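Local coordinates for protein histidine acid phosphatase (Bifidobacterium longum subsp. infantis, PDB 6RXD) that acts as a multiple inositol polyphosphate phosphatase (phytase), removing phosphate from inositol polyphosphates and probably also from 2,3-bisphosphoglycerate, at residues P373-F378 / V446-Y451; T381-V386 / Y493-L498; P466-L471 / V477-E482. All blocks are in the same frame, centred on the assembly; numbering follows the deposited sequence.

Interaction 1: P373-F378 / V446-Y451; sequences PLLDDF and VQWDVY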
loop_
_atom_site.group_PDB
_atom_site.type_symbol
_atom_site.label_atom_id
_atom_site.label_comp_id
_atom_site.label_asym_id
_atom_site.label_seq_id
_atom_site.Cartn_x
_atom_site.Cartn_y
_atom_site.Cartn_z
ATOM N N PRO A 373 4.614 -15.684 7.236
ATOM C CA PRO A 373 4.949 -15.283 8.610
ATOM C C PRO A 373 3.941 -14.303 9.202
ATOM O O PRO A 373 3.741 -14.311 10.423
ATOM C CB PRO A 373 6.300 -14.577 8.456
ATOM C CG PRO A 373 6.891 -15.143 7.211
ATOM C CD PRO A 373 5.762 -15.540 6.318
ATOM N N LEU A 374 3.344 -13.452 8.371
ATOM C CA LEU A 374 2.365 -12.488 8.868
ATOM C C LEU A 374 1.045 -13.181 9.188
ATOM O O LEU A 374 0.433 -12.935 10.237
ATOM C CB LEU A 374 2.138 -11.366 7.854
ATOM C CG LEU A 374 1.097 -10.323 8.279
ATOM C CD1 LEU A 374 1.471 -9.674 9.610
ATOM C CD2 LEU A 374 0.966 -9.271 7.181
ATOM N N LEU A 375 0.605 -14.057 8.292
ATOM C CA LEU A 375 -0.594 -14.854 8.548
ATOM C C LEU A 375 -0.388 -15.731 9.787
ATOM O O LEU A 375 -1.280 -15.837 10.627
ATOM C CB LEU A 375 -0.958 -15.703 7.327
ATOM C CG LEU A 375 -2.179 -16.617 7.492
ATOM C CD1 LEU A 375 -3.389 -15.832 8.004
ATOM C CD2 LEU A 375 -2.493 -17.276 6.155
ATOM N N ASP A 376 0.794 -16.334 9.915
ATOM C CA ASP A 376 1.127 -17.075 11.133
ATOM C C ASP A 376 0.963 -16.189 12.364
ATOM O O ASP A 376 0.400 -16.617 13.369
ATOM C CB ASP A 376 2.572 -17.601 11.101
ATOM C CG ASP A 376 2.760 -18.780 10.158
ATOM O OD1 ASP A 376 1.757 -19.362 9.691
ATOM O OD2 ASP A 376 3.935 -19.133 9.904
ATOM N N ASP A 377 1.454 -14.958 12.299
ATOM C CA ASP A 377 1.388 -14.085 13.469
ATOM C C ASP A 377 -0.031 -13.597 13.748
ATOM O O ASP A 377 -0.395 -13.366 14.908
ATOM C CB ASP A 377 2.317 -12.877 13.325
ATOM C CG ASP A 377 2.689 -12.283 14.666
ATOM O OD1 ASP A 377 3.255 -13.027 15.495
ATOM O OD2 ASP A 377 2.392 -11.093 14.912
ATOM N N PHE A 378 -0.824 -13.433 12.693
ATOM C CA PHE A 378 -2.233 -13.055 12.863
ATOM C C PHE A 378 -2.937 -14.101 13.718
ATOM O O PHE A 378 -3.759 -13.773 14.574
ATOM C CB PHE A 378 -2.946 -12.884 11.512
ATOM C CG PHE A 378 -3.158 -11.445 11.107
ATOM C CD1 PHE A 378 -4.448 -10.921 11.007
ATOM C CD2 PHE A 378 -2.078 -10.616 10.840
ATOM C CE1 PHE A 378 -4.661 -9.595 10.635
ATOM C CE2 PHE A 378 -2.277 -9.279 10.463
ATOM C CZ PHE A 378 -3.571 -8.774 10.365
ATOM N N VAL A 446 -6.036 -4.622 6.833
ATOM C CA VAL A 446 -6.860 -5.757 7.196
ATOM C C VAL A 446 -6.977 -5.729 8.708
ATOM O O VAL A 446 -5.980 -5.542 9.399
ATOM C CB VAL A 446 -6.202 -7.078 6.751
ATOM C CG1 VAL A 446 -6.934 -8.279 7.358
ATOM C CG2 VAL A 446 -6.170 -7.167 5.205
ATOM N N GLN A 447 -8.191 -5.883 9.223
ATOM C CA GLN A 447 -8.402 -5.940 10.670
ATOM C C GLN A 447 -9.228 -7.176 11.015
ATOM O O GLN A 447 -10.164 -7.528 10.286
ATOM C CB GLN A 447 -9.126 -4.676 11.144
ATOM C CG GLN A 447 -8.350 -3.380 10.866
ATOM C CD GLN A 447 -8.993 -2.173 11.495
ATOM O OE1 GLN A 447 -9.429 -2.214 12.648
ATOM N NE2 GLN A 447 -9.056 -1.083 10.740
ATOM N N TRP A 448 -8.885 -7.847 12.110
ATOM C CA TRP A 448 -9.703 -8.967 12.578
ATOM C C TRP A 448 -10.177 -8.656 13.977
ATOM O O TRP A 448 -9.381 -8.201 14.811
ATOM C CB TRP A 448 -8.890 -10.261 12.661
ATOM C CG TRP A 448 -8.486 -10.883 11.354
ATOM C CD1 TRP A 448 -8.723 -10.410 10.094
ATOM C CD2 TRP A 448 -7.756 -12.101 11.200
ATOM N NE1 TRP A 448 -8.176 -11.268 9.163
ATOM C CE2 TRP A 448 -7.578 -12.313 9.820
ATOM C CE3 TRP A 448 -7.242 -13.036 12.102
ATOM C CZ2 TRP A 448 -6.894 -13.428 9.312
ATOM C CZ3 TRP A 448 -6.561 -14.142 11.604
ATOM C CH2 TRP A 448 -6.403 -14.328 10.220
ATOM N N ASP A 449 -11.453 -8.936 14.243
ATOM C CA ASP A 449 -11.997 -8.854 15.599
ATOM C C ASP A 449 -12.249 -10.257 16.125
ATOM O O ASP A 449 -12.744 -11.110 15.390
ATOM C CB ASP A 449 -13.321 -8.091 15.599
ATOM C CG ASP A 449 -13.172 -6.665 15.124
ATOM O OD1 ASP A 449 -12.120 -6.054 15.382
ATOM O OD2 ASP A 449 -14.108 -6.153 14.477
ATOM N N VAL A 450 -11.928 -10.488 17.400
ATOM C CA VAL A 450 -12.097 -11.812 17.984
ATOM C C VAL A 450 -12.954 -11.725 19.232
ATOM O O VAL A 450 -12.671 -10.933 20.134
ATOM C CB VAL A 450 -10.738 -12.450 18.352
ATOM C CG1 VAL A 450 -10.933 -13.879 18.872
ATOM C CG2 VAL A 450 -9.811 -12.448 17.149
ATOM N N TYR A 451 -14.010 -12.528 19.268
ATOM C CA TYR A 451 -14.909 -12.558 20.412
ATOM C C TYR A 451 -14.918 -13.963 21.003
ATOM O O TYR A 451 -14.504 -14.926 20.349
ATOM C CB TYR A 451 -16.331 -12.196 19.981
ATOM C CG TYR A 451 -16.640 -10.721 19.775
ATOM C CD1 TYR A 451 -17.794 -10.168 20.308
ATOM C CD2 TYR A 451 -15.801 -9.890 19.041
ATOM C CE1 TYR A 451 -18.116 -8.837 20.108
ATOM C CE2 TYR A 451 -16.117 -8.544 18.842
ATOM C CZ TYR A 451 -17.271 -8.033 19.375
ATOM O OH TYR A 451 -17.596 -6.707 19.182
#
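F378 stands edge-on against the indole of W448, in an edge-to-face (T-shaped) pair that carries most of the contact between helix 373-378 and strand 446-451. The two six-membered rings have centroids 4.8 Å apart and planes at 78°. F378 CD1 reaches deepest, 3.5 Å from W448 CD2, and sits above the bond CD2-CE2 that the two rings of the indole share. Beside it, F378 CB makes a CH-pi contact, 4.2 Å from the centroid of the W448 six-membered ring and over the same face. The helix backbone itself places CB over the indole; the first torsion, off a staggered value (chi1 -104°), turns the CD1 edge onto that face too.

Away from this close fit the packing thins. L375 sends a single methyl, CD1, to 4.0 Å from W448 CH2, the two side chains crossing at about a right angle. V446 CG1 lies 4.2 Å from F378 CE1, while V446 O lies near the plane of the phenyl ring, at its CZ edge. The helix turns D376 and D377 to its partly exposed side; D377 is held there by a salt bridge with R396.

The axes of the two short segments come within 11.8 Å and run at 24°, as a helix covering a sheet. Strand 446-451 lies between strands 34-44 and 467-472 of the mixed sheet of this histidine phosphatase; E40 touches both F378 and W448, V468 and M470 of the neighbouring strand touch W448, and L375 also packs on L409 and L410 of helix 400-410.

Interaction 2: T381-V386 / Y493-L498; sequences TIDARV and YKLTEL
D383 OD1 is claimed by a salt bridge with K499, one turn beyond L495 in helix 495-501, and the same oxygen lies 3.6 Å from L495 CD2. The ion pair with K499, which lies just past segment 493-498, thus sits directly beside the apolar contact, with the L495 methyl packed against the carboxylate oxygen. D383 reaches this place because its CG lies beside the backbone N and anti to the carbonyl carbon (chi1 -74°).

L495 is the main apolar group on its side. With CG anti to the backbone N (chi1 179°), its isobutyl fork points at helix 381-386 and straddles the branch methyl of I382: I382 CG2 is 3.9 Å from L495 CD2, and L495 CD1 is equally close to it. The other arm of I382 follows more loosely, I382 CD1 standing 4.1 Å from L495 CD1. The two side chains lie alongside one another, pointing opposite ways, and meet flank to flank.

This joins a helix that covers the mixed sheet of the histidine phosphatase fold to a short C-terminal helix springing from that sheet. Strand 493-494 pairs with strand 467-472, Y493 with V468, and K494 then takes the N-cap position; its carbonyl receives the first-turn bond, L498 N to K494 O at 3.0 Å. L495, the first residue of the helix proper, also bonds through its backbone to P466. I382 is buried further by W448 and V450 of strand 445-453 and by Y38 and E40 of strand 34-44.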
loop_
_atom_site.group_PDB
_atom_site.type_symbol
_atom_site.label_atom_id
_atom_site.label_comp_id
_atom_site.label_asym_id
_atom_site.label_seq_id
_atom_site.Cartn_x
_atom_site.Cartn_y
_atom_site.Cartn_z
ATOM N N THR A 381 -0.999 -14.469 17.594
ATOM C CA THR A 381 -1.303 -13.443 18.586
ATOM C C THR A 381 -2.716 -13.615 19.147
ATOM O O THR A 381 -2.988 -13.217 20.284
ATOM C CB THR A 381 -1.095 -11.997 18.059
ATOM O OG1 THR A 381 -1.939 -11.767 16.932
ATOM C CG2 THR A 381 0.357 -11.743 17.674
ATOM N N ILE A 382 -3.615 -14.203 18.359
ATOM C CA ILE A 382 -4.925 -14.559 18.887
ATOM C C ILE A 382 -4.735 -15.647 19.943
ATOM O O ILE A 382 -5.256 -15.536 21.053
ATOM C CB ILE A 382 -5.889 -15.048 17.791
ATOM C CG1 ILE A 382 -6.212 -13.911 16.829
ATOM C CG2 ILE A 382 -7.188 -15.573 18.412
ATOM C CD1 ILE A 382 -6.977 -14.379 15.568
ATOM N N ASP A 383 -3.980 -16.694 19.605
ATOM C CA ASP A 383 -3.704 -17.757 20.572
ATOM C C ASP A 383 -3.100 -17.207 21.867
ATOM O O ASP A 383 -3.493 -17.620 22.963
ATOM C CB ASP A 383 -2.763 -18.812 19.986
ATOM C CG ASP A 383 -3.436 -19.710 18.974
ATOM O OD1 ASP A 383 -4.675 -19.878 19.023
ATOM O OD2 ASP A 383 -2.704 -20.265 18.123
ATOM N N ALA A 384 -2.149 -16.282 21.757
ATOM C CA ALA A 384 -1.511 -15.725 22.959
ATOM C C ALA A 384 -2.537 -15.109 23.909
ATOM O O ALA A 384 -2.440 -15.251 25.128
ATOM C CB ALA A 384 -0.459 -14.691 22.583
ATOM N N ARG A 385 -3.527 -14.431 23.337
ATOM C CA ARG A 385 -4.580 -13.781 24.113
ATOM C C ARG A 385 -5.555 -14.809 24.685
ATOM O O ARG A 385 -5.857 -14.801 25.887
ATOM C CB ARG A 385 -5.324 -12.768 23.229
ATOM C CG ARG A 385 -6.546 -12.118 23.873
ATOM C CD ARG A 385 -6.231 -11.461 25.222
ATOM N NE ARG A 385 -7.407 -10.788 25.768
ATOM C CZ ARG A 385 -7.501 -10.348 27.017
ATOM N NH1 ARG A 385 -6.486 -10.526 27.856
ATOM N NH2 ARG A 385 -8.608 -9.740 27.431
ATOM N N VAL A 386 -6.043 -15.692 23.818
ATOM C CA VAL A 386 -6.952 -16.769 24.226
ATOM C C VAL A 386 -6.312 -17.590 25.339
ATOM O O VAL A 386 -6.986 -18.007 26.290
ATOM C CB VAL A 386 -7.307 -17.669 23.024
ATOM C CG1 VAL A 386 -8.069 -18.921 23.481
ATOM C CG2 VAL A 386 -8.124 -16.880 22.001
ATOM N N TYR A 493 -16.343 -16.497 12.079
ATOM C CA TYR A 493 -15.763 -17.823 11.853
ATOM C C TYR A 493 -15.031 -18.309 13.092
ATOM O O TYR A 493 -14.315 -17.535 13.742
ATOM C CB TYR A 493 -14.737 -17.747 10.725
ATOM C CG TYR A 493 -15.313 -17.368 9.391
ATOM C CD1 TYR A 493 -15.513 -18.329 8.417
ATOM C CD2 TYR A 493 -15.669 -16.050 9.108
ATOM C CE1 TYR A 493 -16.036 -17.991 7.175
ATOM C CE2 TYR A 493 -16.198 -15.698 7.859
ATOM C CZ TYR A 493 -16.375 -16.675 6.908
ATOM O OH TYR A 493 -16.887 -16.346 5.675
ATOM N N LYS A 494 -15.162 -19.599 13.389
ATOM C CA LYS A 494 -14.412 -20.192 14.496
ATOM C C LYS A 494 -12.912 -20.114 14.242
ATOM O O LYS A 494 -12.453 -20.267 13.098
ATOM C CB LYS A 494 -14.788 -21.655 14.680
ATOM C CG LYS A 494 -16.114 -21.897 15.377
ATOM C CD LYS A 494 -16.212 -23.373 15.768
ATOM C CE LYS A 494 -17.560 -23.689 16.426
ATOM N NZ LYS A 494 -17.703 -25.154 16.743
ATOM N N LEU A 495 -12.155 -19.892 15.311
ATOM C CA LEU A 495 -10.698 -19.869 15.215
ATOM C C LEU A 495 -10.163 -21.204 14.697
ATOM O O LEU A 495 -9.222 -21.240 13.900
ATOM C CB LEU A 495 -10.085 -19.541 16.577
ATOM C CG LEU A 495 -8.556 -19.493 16.648
ATOM C CD1 LEU A 495 -8.003 -18.387 15.777
ATOM C CD2 LEU A 495 -8.119 -19.303 18.092
ATOM N N THR A 496 -10.766 -22.296 15.147
ATOM C CA THR A 496 -10.365 -23.623 14.675
ATOM C C THR A 496 -10.551 -23.726 13.160
ATOM O O THR A 496 -9.717 -24.300 12.455
ATOM C CB THR A 496 -11.179 -24.728 15.357
ATOM O OG1 THR A 496 -12.573 -24.400 15.281
ATOM C CG2 THR A 496 -10.785 -24.872 16.827
ATOM N N GLU A 497 -11.651 -23.163 12.667
ATOM C CA GLU A 497 -11.957 -23.219 11.244
ATOM C C GLU A 497 -10.935 -22.423 10.448
ATOM O O GLU A 497 -10.464 -22.887 9.406
ATOM C CB GLU A 497 -13.386 -22.720 10.966
ATOM C CG GLU A 497 -13.702 -22.518 9.477
ATOM C CD GLU A 497 -13.847 -23.811 8.697
ATOM O OE1 GLU A 497 -13.694 -24.903 9.283
ATOM O OE2 GLU A 497 -14.121 -23.740 7.477
ATOM N N LEU A 498 -10.585 -21.228 10.929
ATOM C CA LEU A 498 -9.599 -20.408 10.224
ATOM C C LEU A 498 -8.245 -21.095 10.167
ATOM O O LEU A 498 -7.560 -21.027 9.148
ATOM C CB LEU A 498 -9.462 -19.020 10.849
ATOM C CG LEU A 498 -10.693 -18.128 10.725
ATOM C CD1 LEU A 498 -10.362 -16.711 11.184
ATOM C CD2 LEU A 498 -11.191 -18.129 9.283
#

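Interaction 3: P466-L471 / V477-E482; sequences PIVRML and VPFRSE
A beta hairpin brings strand 467-472 against the short strand 475-477, and M470 is where the returning chain meets it. V477 N bonds to M470 O at 3.2 Å. The second link between the two residues runs through a water and not directly: the water accepts from M470 N at 2.8 Å and donates to V477 O at 2.8 Å. On the side chains of the same pair, M470 CG packs on V477 CG2 at 3.9 Å.

Beyond the hairpin the chain leaves the sheet as an irregular loop and folds F479 back so that one face of its ring meets M470, forming a Met-aromatic contact. The M470 chain runs extended from the backbone and then bends at its last torsion (chi3 51°), laying CE over that face, 3.6 Å from the F479 ring centroid. M470 SD stands higher over the same face, 4.6 Å from the centroid of the F479 ring, while M470 CB meets the far rim, 3.7 Å from F479 CZ. V468 CG1 touches the same CZ more loosely.

Two further rings, W448 and Y493, meet F479 edge-to-face, and L498 packs on it from helix 495-501. R469 turns to the other face of the sheet, where D449 and E476 hold it. Further along the loop R480 grips the carboxylate of E482 side-on, through NE and NH2, and its side chain touches H506.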
loop_
_atom_site.group_PDB
_atom_site.type_symbol
_atom_site.label_atom_id
_atom_site.label_comp_id
_atom_site.label_asym_id
_atom_site.label_seq_id
_atom_site.Cartn_x
_atom_site.Cartn_y
_atom_site.Cartn_z
ATOM N N PRO A 466 -13.184 -19.529 20.211
ATOM C CA PRO A 466 -13.312 -18.101 19.877
ATOM C C PRO A 466 -13.742 -17.916 18.426
ATOM O O PRO A 466 -13.561 -18.820 17.612
ATOM C CB PRO A 466 -11.880 -17.566 20.040
ATOM C CG PRO A 466 -11.173 -18.587 20.908
ATOM C CD PRO A 466 -11.797 -19.901 20.562
ATOM N N ILE A 467 -14.309 -16.758 18.110
ATOM C CA ILE A 467 -14.790 -16.506 16.758
ATOM C C ILE A 467 -14.206 -15.206 16.219
ATOM O O ILE A 467 -13.825 -14.316 16.981
ATOM C CB ILE A 467 -16.328 -16.474 16.700
ATOM C CG1 ILE A 467 -16.883 -15.385 17.621
ATOM C CG2 ILE A 467 -16.904 -17.852 17.069
ATOM C CD1 ILE A 467 -18.381 -15.159 17.439
ATOM N N VAL A 468 -14.107 -15.113 14.895
ATOM C CA VAL A 468 -13.336 -14.045 14.284
ATOM C C VAL A 468 -14.094 -13.449 13.108
ATOM O O VAL A 468 -14.742 -14.178 12.355
ATOM C CB VAL A 468 -11.989 -14.611 13.754
ATOM C CG1 VAL A 468 -11.092 -13.506 13.175
ATOM C CG2 VAL A 468 -11.226 -15.385 14.856
ATOM N N ARG A 469 -13.977 -12.135 12.927
ATOM C CA ARG A 469 -14.626 -11.423 11.825
ATOM C C ARG A 469 -13.600 -10.487 11.194
ATOM O O ARG A 469 -12.815 -9.878 11.910
ATOM C CB ARG A 469 -15.810 -10.615 12.390
ATOM C CG ARG A 469 -16.533 -9.701 11.419
ATOM C CD ARG A 469 -15.965 -8.267 11.413
ATOM N NE ARG A 469 -16.054 -7.549 12.691
ATOM C CZ ARG A 469 -17.185 -7.081 13.221
ATOM N NH1 ARG A 469 -18.341 -7.294 12.613
ATOM N NH2 ARG A 469 -17.165 -6.422 14.375
ATOM N N MET A 470 -13.606 -10.371 9.865
ATOM C CA MET A 470 -12.620 -9.542 9.157
ATOM C C MET A 470 -13.213 -8.295 8.492
ATOM O O MET A 470 -14.327 -8.338 7.946
ATOM C CB MET A 470 -11.888 -10.378 8.090
ATOM C CG MET A 470 -11.026 -9.551 7.109
ATOM S SD MET A 470 -9.820 -10.558 6.219
ATOM C CE MET A 470 -10.882 -11.883 5.602
ATOM N N LEU A 471 -12.460 -7.192 8.565
ATOM C CA LEU A 471 -12.690 -5.990 7.753
ATOM C C LEU A 471 -11.491 -5.795 6.835
ATOM O O LEU A 471 -10.356 -5.948 7.269
ATOM C CB LEU A 471 -12.834 -4.741 8.635
ATOM C CG LEU A 471 -13.849 -4.660 9.778
ATOM C CD1 LEU A 471 -14.013 -3.197 10.223
ATOM C CD2 LEU A 471 -15.181 -5.252 9.426
ATOM N N VAL A 477 -16.061 -8.206 5.315
ATOM C CA VAL A 477 -16.032 -9.187 4.241
ATOM C C VAL A 477 -15.998 -10.587 4.827
ATOM O O VAL A 477 -15.518 -10.788 5.944
ATOM C CB VAL A 477 -14.804 -8.987 3.313
ATOM C CG1 VAL A 477 -14.914 -7.672 2.549
ATOM C CG2 VAL A 477 -13.500 -9.059 4.110
ATOM N N PRO A 478 -16.518 -11.562 4.074
ATOM C CA PRO A 478 -16.327 -12.958 4.463
ATOM C C PRO A 478 -14.867 -13.335 4.310
ATOM O O PRO A 478 -14.128 -12.691 3.558
ATOM C CB PRO A 478 -17.167 -13.728 3.437
ATOM C CG PRO A 478 -17.273 -12.807 2.244
ATOM C CD PRO A 478 -17.308 -11.415 2.837
ATOM N N PHE A 479 -14.445 -14.366 5.023
ATOM C CA PHE A 479 -13.185 -15.010 4.700
ATOM C C PHE A 479 -13.361 -15.769 3.388
ATOM O O PHE A 479 -14.473 -15.821 2.841
ATOM C CB PHE A 479 -12.746 -15.924 5.848
ATOM C CG PHE A 479 -12.043 -15.183 6.974
ATOM C CD1 PHE A 479 -10.659 -15.082 6.995
ATOM C CD2 PHE A 479 -12.772 -14.583 7.996
ATOM C CE1 PHE A 479 -10.012 -14.410 8.022
ATOM C CE2 PHE A 479 -12.128 -13.906 9.025
ATOM C CZ PHE A 479 -10.741 -13.816 9.030
ATOM N N ARG A 480 -12.273 -16.322 2.859
ATOM C CA ARG A 480 -12.293 -16.965 1.544
ATOM C C ARG A 480 -13.322 -18.084 1.487
ATOM O O ARG A 480 -13.653 -18.682 2.512
ATOM C CB ARG A 480 -10.899 -17.500 1.187
ATOM C CG ARG A 480 -10.314 -18.409 2.242
ATOM C CD ARG A 480 -8.890 -18.850 1.868
ATOM N NE ARG A 480 -8.855 -19.389 0.510
ATOM C CZ ARG A 480 -7.892 -19.170 -0.383
ATOM N NH1 ARG A 480 -6.830 -18.422 -0.086
ATOM N NH2 ARG A 480 -7.985 -19.718 -1.592
ATOM N N SER A 481 -13.832 -18.355 0.287
ATOM C CA SER A 481 -15.026 -19.186 0.109
ATOM C C SER A 481 -14.923 -20.603 0.670
ATOM O O SER A 481 -15.941 -21.225 0.972
ATOM C CB SER A 481 -15.399 -19.245 -1.374
ATOM O OG SER A 481 -14.414 -19.961 -2.088
ATOM N N GLU A 482 -13.710 -21.121 0.822
ATOM C CA GLU A 482 -13.568 -22.452 1.403
ATOM C C GLU A 482 -13.957 -22.468 2.884
ATOM O O GLU A 482 -14.343 -23.513 3.429
ATOM C CB GLU A 482 -12.135 -22.960 1.219
ATOM C CG GLU A 482 -11.697 -23.104 -0.230
ATOM C CD GLU A 482 -10.909 -21.901 -0.729
ATOM O OE1 GLU A 482 -11.142 -20.769 -0.242
ATOM O OE2 GLU A 482 -10.040 -22.089 -1.604
HETATM O O HOH W 1 -15.193 -12.059 8.374
#

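In the fold
All three contacts are largely buried and reach the same mixed sheet. Interactions 1 and 2 share helix 372-386, successive turns of which face strand 445-453 and then the C-terminal helix; I382 CD1 bridges them by touching W448 CE3 at 3.7 Å. Interaction 3 lies one strand over, since 445-453 and 467-472 are neighbours, and W448 and M470 meet across that boundary. Interaction 1 is carried by aromatic and apolar side chains. Interaction 2, further from the chain centre, mixes a small leucine-isoleucine contact with a charged rim. Only interaction 3 combines a backbone bond, a bridging water and sulfur-aromatic packing, and its second segment runs on into a partly exposed loop.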